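Local coordinates for protein endolysin (Clostridium phage phiCD27, PDB 3QAY) that probably cleaves the N-acetylmuramoyl-L-alanine amide bond in Clostridium difficile peptidoglycan as a zinc-dependent amidase, helping the phage to break open its host, at residues A[23-28]-A[153-158]; A[41-44]-A[48-51]; A[117-122]-A[159-164]. All coordinates share one frame; numbering follows the deposited sequence.

Interaction 1: residues A[23-28]-A[153-158]; sequences GVVNEY and EDYDKA. With ZN (zinc ion), chain E.
Val-25 sets its branch point, CB, over the flat of the Tyr-155 ring, 3.7 Å from the centroid and only 16° off the ring normal, a CH-pi contact displaced toward the hydroxyl end. The two methyls then spread over the same ring. CG2 reaches the phenol end, 3.6 Å from Tyr-155 OH, and Val-25 CG1 lies along one side of the ring, 3.9 Å from both Tyr-155 CD1 and CE1. Tyr-155 can come under this valine because its CG is anti to the backbone N (chi1 -174°), which swings the ring off helix 152-175 toward the loop. Val-24 packs nearer the root of the ring, with CG2 3.7 Å from Tyr-155 CB, the valine and tyrosine side chains running antiparallel past one another. A water donates to Val-24 O and makes a second, weak link to Tyr-155 OH. In this alpha/beta amidase domain the loop 23-26 leads into helix 27-44, with Asn-26 at the N-cap, and the backbone of Val-25 is also hydrogen-bonded to Cys-149. Directly after the cap comes Glu-27, which takes no part in the tyrosine contact and binds the zinc ion through OE2 at 2.1 Å. His-10 and His-85 complete the protein side of the metal site. A water is bound too, 2.4 Å from the zinc ion, while Glu-27 OE1 is taken up by the backbone N of Ala-21.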
loop_
_atom_site.group_PDB
_atom_site.type_symbol
_atom_site.label_atom_id
_atom_site.label_comp_id
_atom_site.label_asym_id
_atom_site.label_seq_id
_atom_site.Cartn_x
_atom_site.Cartn_y
_atom_site.Cartn_z
ATOM N N GLY A 23 7.833 -1.857 14.299
ATOM C CA GLY A 23 7.839 -0.904 15.401
ATOM C C GLY A 23 6.767 -1.227 16.422
ATOM O O GLY A 23 6.737 -2.334 16.966
ATOM N N VAL A 24 5.873 -0.271 16.676
ATOM C CA VAL A 24 4.723 -0.523 17.543
ATOM C C VAL A 24 3.732 -1.501 16.877
ATOM O O VAL A 24 2.920 -2.126 17.555
ATOM C CB VAL A 24 4.022 0.785 17.973
ATOM C CG1 VAL A 24 5.008 1.669 18.734
ATOM C CG2 VAL A 24 3.432 1.519 16.770
ATOM N N VAL A 25 3.825 -1.637 15.556
ATOM C CA VAL A 25 3.126 -2.685 14.823
ATOM C C VAL A 25 4.046 -3.201 13.719
ATOM O O VAL A 25 4.896 -2.462 13.217
ATOM C CB VAL A 25 1.800 -2.164 14.213
ATOM C CG1 VAL A 25 2.073 -1.087 13.160
ATOM C CG2 VAL A 25 0.967 -3.328 13.644
ATOM N N ASN A 26 3.907 -4.475 13.361
ATOM C CA ASN A 26 4.677 -5.013 12.249
ATOM C C ASN A 26 4.046 -4.558 10.943
ATOM O O ASN A 26 2.835 -4.682 10.757
ATOM C CB ASN A 26 4.763 -6.539 12.309
ATOM C CG ASN A 26 5.738 -7.101 11.295
ATOM O OD1 ASN A 26 6.955 -7.169 11.537
ATOM N ND2 ASN A 26 5.215 -7.510 10.153
ATOM N N GLU A 27 4.869 -4.024 10.047
ATOM C CA GLU A 27 4.393 -3.484 8.778
ATOM C C GLU A 27 3.722 -4.562 7.932
ATOM O O GLU A 27 2.589 -4.387 7.489
ATOM C CB GLU A 27 5.551 -2.850 8.007
ATOM C CG GLU A 27 5.244 -2.541 6.560
ATOM C CD GLU A 27 6.411 -1.932 5.819
ATOM O OE1 GLU A 27 7.534 -1.873 6.371
ATOM O OE2 GLU A 27 6.199 -1.519 4.664
ATOM N N TYR A 28 4.425 -5.669 7.710
ATOM C CA TYR A 28 3.901 -6.755 6.877
ATOM C C TYR A 28 2.560 -7.271 7.387
ATOM O O TYR A 28 1.607 -7.397 6.611
ATOM C CB TYR A 28 4.909 -7.900 6.786
ATOM C CG TYR A 28 4.376 -9.148 6.120
ATOM C CD1 TYR A 28 4.338 -9.262 4.733
ATOM C CD2 TYR A 28 3.920 -10.221 6.879
ATOM C CE1 TYR A 28 3.858 -10.419 4.119
ATOM C CE2 TYR A 28 3.432 -11.370 6.277
ATOM C CZ TYR A 28 3.404 -11.466 4.901
ATOM O OH TYR A 28 2.922 -12.613 4.307
ATOM N N GLU A 153 1.489 7.386 18.040
ATOM C CA GLU A 153 0.374 8.288 17.778
ATOM C C GLU A 153 -0.282 7.946 16.439
ATOM O O GLU A 153 -1.504 7.883 16.350
ATOM C CB GLU A 153 0.841 9.753 17.815
ATOM C CG GLU A 153 1.209 10.287 19.218
ATOM C CD GLU A 153 2.410 9.594 19.871
ATOM O OE1 GLU A 153 3.330 9.125 19.148
ATOM O OE2 GLU A 153 2.432 9.518 21.123
ATOM N N ASP A 154 0.535 7.708 15.411
ATOM C CA ASP A 154 0.039 7.261 14.107
ATOM C C ASP A 154 -0.742 5.957 14.222
ATOM O O ASP A 154 -1.836 5.835 13.669
ATOM C CB ASP A 154 1.186 7.051 13.101
ATOM C CG ASP A 154 1.494 8.285 12.263
ATOM O OD1 ASP A 154 0.992 9.385 12.557
ATOM O OD2 ASP A 154 2.263 8.154 11.289
ATOM N N TYR A 155 -0.175 4.978 14.917
ATOM C CA TYR A 155 -0.823 3.672 15.041
ATOM C C TYR A 155 -2.113 3.749 15.872
ATOM O O TYR A 155 -3.086 3.046 15.576
ATOM C CB TYR A 155 0.143 2.641 15.632
ATOM C CG TYR A 155 -0.392 1.219 15.675
ATOM C CD1 TYR A 155 -1.077 0.671 14.597
ATOM C CD2 TYR A 155 -0.182 0.415 16.787
ATOM C CE1 TYR A 155 -1.555 -0.637 14.638
ATOM C CE2 TYR A 155 -0.651 -0.888 16.832
ATOM C CZ TYR A 155 -1.338 -1.407 15.760
ATOM O OH TYR A 155 -1.801 -2.700 15.815
ATOM N N ASP A 156 -2.121 4.603 16.894
ATOM C CA ASP A 156 -3.346 4.863 17.663
ATOM C C ASP A 156 -4.445 5.452 16.771
ATOM O O ASP A 156 -5.609 5.080 16.897
ATOM C CB ASP A 156 -3.074 5.804 18.842
ATOM C CG ASP A 156 -2.294 5.135 19.964
ATOM O OD1 ASP A 156 -2.238 3.888 20.007
ATOM O OD2 ASP A 156 -1.742 5.862 20.808
ATOM N N LYS A 157 -4.076 6.364 15.876
ATOM C CA LYS A 157 -5.029 6.903 14.901
ATOM C C LYS A 157 -5.561 5.800 13.990
ATOM O O LYS A 157 -6.755 5.750 13.716
ATOM C CB LYS A 157 -4.394 7.998 14.047
ATOM C CG LYS A 157 -4.219 9.336 14.747
ATOM C CD LYS A 157 -3.408 10.274 13.861
ATOM C CE LYS A 157 -3.282 11.659 14.468
ATOM N NZ LYS A 157 -2.491 12.551 13.594
ATOM N N ALA A 158 -4.671 4.916 13.543
ATOM C CA ALA A 158 -5.040 3.824 12.643
ATOM C C ALA A 158 -6.017 2.867 13.308
ATOM O O ALA A 158 -7.021 2.484 12.705
ATOM C CB ALA A 158 -3.789 3.064 12.179
HETATM ZN ZN ZN E . 7.743 -1.173 3.307
HETATM O O HOH W 1 0.680 -4.514 17.149
HETATM O O HOH W 2 9.689 -0.887 1.886
#

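Interaction 2: residues A[41-44]-A[48-51]; sequences TFRK and KVDV. With PO4 (phosphate ion), chain G.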
loop_
_atom_site.group_PDB
_atom_site.type_symbol
_atom_site.label_atom_id
_atom_site.label_comp_id
_atom_site.label_asym_id
_atom_site.label_seq_id
_atom_site.Cartn_x
_atom_site.Cartn_y
_atom_site.Cartn_z
ATOM N N THR A 41 -13.570 -2.823 -0.002
ATOM C CA THR A 41 -14.052 -1.447 -0.105
ATOM C C THR A 41 -14.140 -1.019 -1.577
ATOM O O THR A 41 -15.134 -0.411 -1.991
ATOM C CB THR A 41 -13.176 -0.481 0.717
ATOM O OG1 THR A 41 -13.056 -0.982 2.056
ATOM C CG2 THR A 41 -13.792 0.904 0.760
ATOM N N PHE A 42 -13.124 -1.367 -2.369
ATOM C CA PHE A 42 -13.181 -1.156 -3.820
ATOM C C PHE A 42 -14.316 -1.953 -4.456
ATOM O O PHE A 42 -15.018 -1.443 -5.321
ATOM C CB PHE A 42 -11.868 -1.548 -4.506
ATOM C CG PHE A 42 -10.818 -0.476 -4.481
ATOM C CD1 PHE A 42 -10.988 0.693 -5.207
ATOM C CD2 PHE A 42 -9.638 -0.657 -3.767
ATOM C CE1 PHE A 42 -10.027 1.681 -5.199
ATOM C CE2 PHE A 42 -8.661 0.324 -3.755
ATOM C CZ PHE A 42 -8.852 1.497 -4.476
ATOM N N ARG A 43 -14.484 -3.203 -4.026
ATOM C CA ARG A 43 -15.478 -4.093 -4.627
ATOM C C ARG A 43 -16.903 -3.587 -4.426
ATOM O O ARG A 43 -17.742 -3.698 -5.326
ATOM C CB ARG A 43 -15.328 -5.512 -4.076
ATOM C CG ARG A 43 -14.078 -6.225 -4.556
ATOM C CD ARG A 43 -13.965 -7.617 -3.961
ATOM N NE ARG A 43 -12.696 -8.250 -4.332
ATOM C CZ ARG A 43 -11.827 -8.808 -3.487
ATOM N NH1 ARG A 43 -12.065 -8.866 -2.182
ATOM N NH2 ARG A 43 -10.705 -9.341 -3.963
ATOM N N LYS A 44 -17.165 -3.012 -3.253
ATOM C CA LYS A 44 -18.458 -2.398 -2.951
ATOM C C LYS A 44 -18.838 -1.323 -3.977
ATOM O O LYS A 44 -20.019 -1.126 -4.271
ATOM C CB LYS A 44 -18.448 -1.797 -1.540
ATOM C CG LYS A 44 -19.831 -1.419 -1.007
ATOM C CD LYS A 44 -19.790 -1.072 0.478
ATOM C CE LYS A 44 -21.184 -1.094 1.106
ATOM N NZ LYS A 44 -21.137 -0.864 2.588
ATOM N N LYS A 48 -13.120 -4.621 -9.666
ATOM C CA LYS A 48 -12.587 -5.951 -9.447
ATOM C C LYS A 48 -11.176 -5.816 -8.889
ATOM O O LYS A 48 -10.397 -4.975 -9.347
ATOM C CB LYS A 48 -12.584 -6.772 -10.732
ATOM C CG LYS A 48 -13.928 -7.427 -11.042
ATOM C CD LYS A 48 -13.855 -8.280 -12.312
ATOM C CE LYS A 48 -13.050 -9.575 -12.129
ATOM N NZ LYS A 48 -13.685 -10.536 -11.182
ATOM N N VAL A 49 -10.868 -6.645 -7.894
ATOM C CA VAL A 49 -9.604 -6.564 -7.178
ATOM C C VAL A 49 -8.983 -7.940 -6.973
ATOM O O VAL A 49 -9.680 -8.902 -6.626
ATOM C CB VAL A 49 -9.779 -5.914 -5.788
ATOM C CG1 VAL A 49 -8.418 -5.726 -5.113
ATOM C CG2 VAL A 49 -10.499 -4.593 -5.901
ATOM N N ASP A 50 -7.675 -8.013 -7.213
ATOM C CA ASP A 50 -6.852 -9.155 -6.846
ATOM C C ASP A 50 -5.836 -8.697 -5.823
ATOM O O ASP A 50 -5.168 -7.681 -6.015
ATOM C CB ASP A 50 -6.085 -9.699 -8.056
ATOM C CG ASP A 50 -6.980 -10.350 -9.074
ATOM O OD1 ASP A 50 -8.067 -10.842 -8.696
ATOM O OD2 ASP A 50 -6.589 -10.375 -10.260
ATOM N N VAL A 51 -5.719 -9.453 -4.738
ATOM C CA VAL A 51 -4.737 -9.175 -3.709
ATOM C C VAL A 51 -3.576 -10.139 -3.891
ATOM O O VAL A 51 -3.787 -11.354 -3.965
ATOM C CB VAL A 51 -5.333 -9.344 -2.297
ATOM C CG1 VAL A 51 -4.242 -9.206 -1.242
ATOM C CG2 VAL A 51 -6.447 -8.328 -2.066
HETATM P P PO4 G . -8.351 -11.923 -3.677
HETATM O O1 PO4 G . -7.694 -12.962 -2.806
HETATM O O2 PO4 G . -8.612 -10.697 -2.837
HETATM O O3 PO4 G . -7.464 -11.604 -4.855
HETATM O O4 PO4 G . -9.657 -12.451 -4.220
#
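Val-49 tucks its CG2 methyl under the start of two helix side chains, 3.6 Å from Phe-42 CB and 4.2 Å from Arg-43 CG. Beyond that methyl the arginine carries on across the valine, extended from CG to NE, until NH2 stands 4.0 Å from Val-49 CB. There NH2 donates to Val-49 O at 2.9 Å, a fairly straight bond (161° at the hydrogen). The oxygen lies close to the guanidinium plane, yet the nitrogen sits well above the carbonyl plane, 52° out of it. The helix and strand are the last two members of a beta-alpha-beta unit, strand 3-8, helix 27-44 and strand 48-52. Strand 48-52 is an outermost strand of the sheet, and on its inner side Lys-48 and Asp-50 bond to strand 3-8. A phosphate ion, probably from the crystallisation liquor, bridges helix and strand, accepting hydrogen bonds through O2 from Arg-43 NH2 (2.7 Å) and through O3 from the backbone Val-51 N (2.8 Å). NH2 thus serves two acceptors, while NH1 forms a salt bridge with Asp-40. Phe-42, by contrast, sends its ring inward, against Ile-4 of the sheet and Val-171 and Val-174 of helix 152-175.

Interaction 3: residues A[117-122]-A[159-164]; sequences GTVFKN and KKLGHE. With PO4 (phosphate ion), chain H.
Lys-121 NZ holds O1 of a phosphate ion by a 2.9 Å hydrogen bond, while two residues back in the same loop Val-119 meets Leu-161 in a purely apolar contact. The lysine curls over its anion: the chain is extended as far as CE and then bends at chi4 (77°), turning NZ back so that the O1 it binds also lies 3.5 Å from Lys-121 CG. The phosphate probably came from the crystallisation liquor. On the side facing helix 152-175, Val-119 and Leu-161 reach toward each other tip to tip, two methyls against two. Leu-161 CD2 is 3.8 Å from both CG1 and CG2 of Val-119, and CD1 comes equally close to CG1. The leucine makes this approach with chi1 at -93°, well off a staggered value, while chi2 (46°) is near one. CD2 also approaches the neighbouring Phe-120 ring obliquely, 4.2 Å from CE2. Phe-120 is buried, and Val-119 CG1 lies 4.1 Å above the plane of its ring, over one face and toward the rim; the valine thus packs on its own neighbour as well as on the leucine. In the alpha/beta fold this loop links helix 103-116 to strand 122-127, an outermost strand of the sheet, and the contact sets it against the long helix 152-175. The helix holds the loop at further points: Lys-157 NZ donates to Val-119 O, and Phe-120 also packs on Ile-166. Directly after Leu-161 the helix kinks at Gly-162, whose phi is positive, and the backbone N atoms of His-163 and Glu-164 miss the usual helical hydrogen bonds. Beyond the kink, the His-163 ring meets that of Tyr-30 on helix 27-44.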
loop_
_atom_site.group_PDB
_atom_site.type_symbol
_atom_site.label_atom_id
_atom_site.label_comp_id
_atom_site.label_asym_id
_atom_site.label_seq_id
_atom_site.Cartn_x
_atom_site.Cartn_y
_atom_site.Cartn_z
ATOM N N GLY A 117 -4.598 12.617 4.651
ATOM C CA GLY A 117 -4.258 13.885 5.295
ATOM C C GLY A 117 -5.317 14.450 6.227
ATOM O O GLY A 117 -5.028 15.317 7.050
ATOM N N THR A 118 -6.544 13.961 6.095
ATOM C CA THR A 118 -7.634 14.331 6.988
ATOM C C THR A 118 -7.448 13.785 8.414
ATOM O O THR A 118 -8.063 14.287 9.364
ATOM C CB THR A 118 -8.971 13.820 6.423
ATOM O OG1 THR A 118 -10.052 14.585 6.971
ATOM C CG2 THR A 118 -9.158 12.347 6.744
ATOM N N VAL A 119 -6.609 12.756 8.552
ATOM C CA VAL A 119 -6.338 12.102 9.837
ATOM C C VAL A 119 -4.850 12.134 10.217
ATOM O O VAL A 119 -4.501 12.406 11.366
ATOM C CB VAL A 119 -6.806 10.638 9.797
ATOM C CG1 VAL A 119 -6.441 9.917 11.083
ATOM C CG2 VAL A 119 -8.317 10.588 9.538
ATOM N N PHE A 120 -3.989 11.850 9.245
ATOM C CA PHE A 120 -2.543 11.864 9.435
ATOM C C PHE A 120 -1.925 13.149 8.883
ATOM O O PHE A 120 -2.588 13.932 8.198
ATOM C CB PHE A 120 -1.918 10.671 8.704
ATOM C CG PHE A 120 -2.457 9.345 9.140
ATOM C CD1 PHE A 120 -1.937 8.707 10.253
ATOM C CD2 PHE A 120 -3.489 8.735 8.439
ATOM C CE1 PHE A 120 -2.439 7.488 10.667
ATOM C CE2 PHE A 120 -3.996 7.510 8.846
ATOM C CZ PHE A 120 -3.472 6.884 9.961
ATOM N N LYS A 121 -0.645 13.355 9.173
ATOM C CA LYS A 121 0.114 14.416 8.518
ATOM C C LYS A 121 0.237 14.091 7.029
ATOM O O LYS A 121 0.665 12.994 6.675
ATOM C CB LYS A 121 1.507 14.530 9.133
ATOM C CG LYS A 121 2.424 15.532 8.443
ATOM C CD LYS A 121 3.835 15.427 8.987
ATOM C CE LYS A 121 4.712 16.548 8.480
ATOM N NZ LYS A 121 4.444 17.834 9.192
ATOM N N ASN A 122 -0.146 15.031 6.165
ATOM C CA ASN A 122 0.029 14.853 4.723
ATOM C C ASN A 122 1.466 15.188 4.338
ATOM O O ASN A 122 1.817 16.357 4.198
ATOM C CB ASN A 122 -0.957 15.729 3.936
ATOM C CG ASN A 122 -0.924 15.456 2.435
ATOM O OD1 ASN A 122 -0.001 14.820 1.913
ATOM N ND2 ASN A 122 -1.942 15.941 1.733
ATOM N N LYS A 159 -5.717 2.480 14.546
ATOM C CA LYS A 159 -6.622 1.641 15.333
ATOM C C LYS A 159 -7.960 2.333 15.651
ATOM O O LYS A 159 -8.984 1.665 15.803
ATOM C CB LYS A 159 -5.940 1.169 16.616
ATOM C CG LYS A 159 -4.850 0.136 16.368
ATOM C CD LYS A 159 -4.320 -0.467 17.665
ATOM C CE LYS A 159 -3.492 0.525 18.468
ATOM N NZ LYS A 159 -2.994 -0.070 19.738
ATOM N N LYS A 160 -7.956 3.661 15.738
ATOM C CA LYS A 160 -9.201 4.422 15.882
ATOM C C LYS A 160 -10.028 4.342 14.596
ATOM O O LYS A 160 -11.213 4.018 14.640
ATOM C CB LYS A 160 -8.913 5.877 16.268
ATOM C CG LYS A 160 -10.140 6.767 16.386
ATOM C CD LYS A 160 -9.830 8.050 17.164
ATOM C CE LYS A 160 -11.010 9.016 17.161
ATOM N NZ LYS A 160 -10.939 9.987 18.307
ATOM N N LEU A 161 -9.392 4.609 13.457
ATOM C CA LEU A 161 -10.059 4.509 12.149
ATOM C C LEU A 161 -10.483 3.078 11.845
ATOM O O LEU A 161 -11.562 2.846 11.296
ATOM C CB LEU A 161 -9.140 4.989 11.018
ATOM C CG LEU A 161 -9.218 6.446 10.585
ATOM C CD1 LEU A 161 -9.228 7.368 11.781
ATOM C CD2 LEU A 161 -8.060 6.764 9.664
ATOM N N GLY A 162 -9.624 2.128 12.195
ATOM C CA GLY A 162 -9.820 0.727 11.821
ATOM C C GLY A 162 -9.411 0.495 10.380
ATOM O O GLY A 162 -9.172 1.451 9.632
ATOM N N HIS A 163 -9.330 -0.770 9.974
ATOM C CA HIS A 163 -8.928 -1.095 8.595
ATOM C C HIS A 163 -9.884 -0.462 7.577
ATOM O O HIS A 163 -9.461 0.022 6.525
ATOM C CB HIS A 163 -8.870 -2.603 8.379
ATOM C CG HIS A 163 -7.914 -3.310 9.289
ATOM N ND1 HIS A 163 -6.678 -2.796 9.611
ATOM C CD2 HIS A 163 -8.008 -4.495 9.934
ATOM C CE1 HIS A 163 -6.050 -3.635 10.411
ATOM N NE2 HIS A 163 -6.834 -4.675 10.626
ATOM N N GLU A 164 -11.170 -0.474 7.911
ATOM C CA GLU A 164 -12.233 0.092 7.075
ATOM C C GLU A 164 -12.093 1.598 6.924
ATOM O O GLU A 164 -12.331 2.148 5.846
ATOM C CB GLU A 164 -13.577 -0.240 7.713
ATOM C CG GLU A 164 -14.813 0.343 7.074
ATOM C CD GLU A 164 -16.046 -0.136 7.801
ATOM O OE1 GLU A 164 -16.613 0.631 8.611
ATOM O OE2 GLU A 164 -16.406 -1.309 7.600
HETATM P P PO4 H . 1.294 19.777 8.444
HETATM O O1 PO4 H . 1.741 18.815 9.521
HETATM O O2 PO4 H . 1.494 21.203 8.923
HETATM O O3 PO4 H . 2.064 19.564 7.164
HETATM O O4 PO4 H . -0.178 19.554 8.187
#

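Interactions 1 and 3 are neighbours, with centres 11 Å apart, because they use successive turns of helix 152-175, and they touch where Phe-120 packs against the turn used by interaction 1. Interaction 2 lies farther off, its centre 24 Å from that of interaction 1 and 20 Å from that of interaction 3. It shares helix 27-44 with interaction 1: the zinc-binding end belongs to one, the far end to the other. Along the chain, 41-44 and 48-51 fall between the two halves of interaction 1, whereas the segments of interactions 1 and 3 alternate. Interactions 1 and 3 join helix 152-175 to the loop beside the metal site and to the loop before outermost strand 122-127; interaction 2 sits at the other, 48-52.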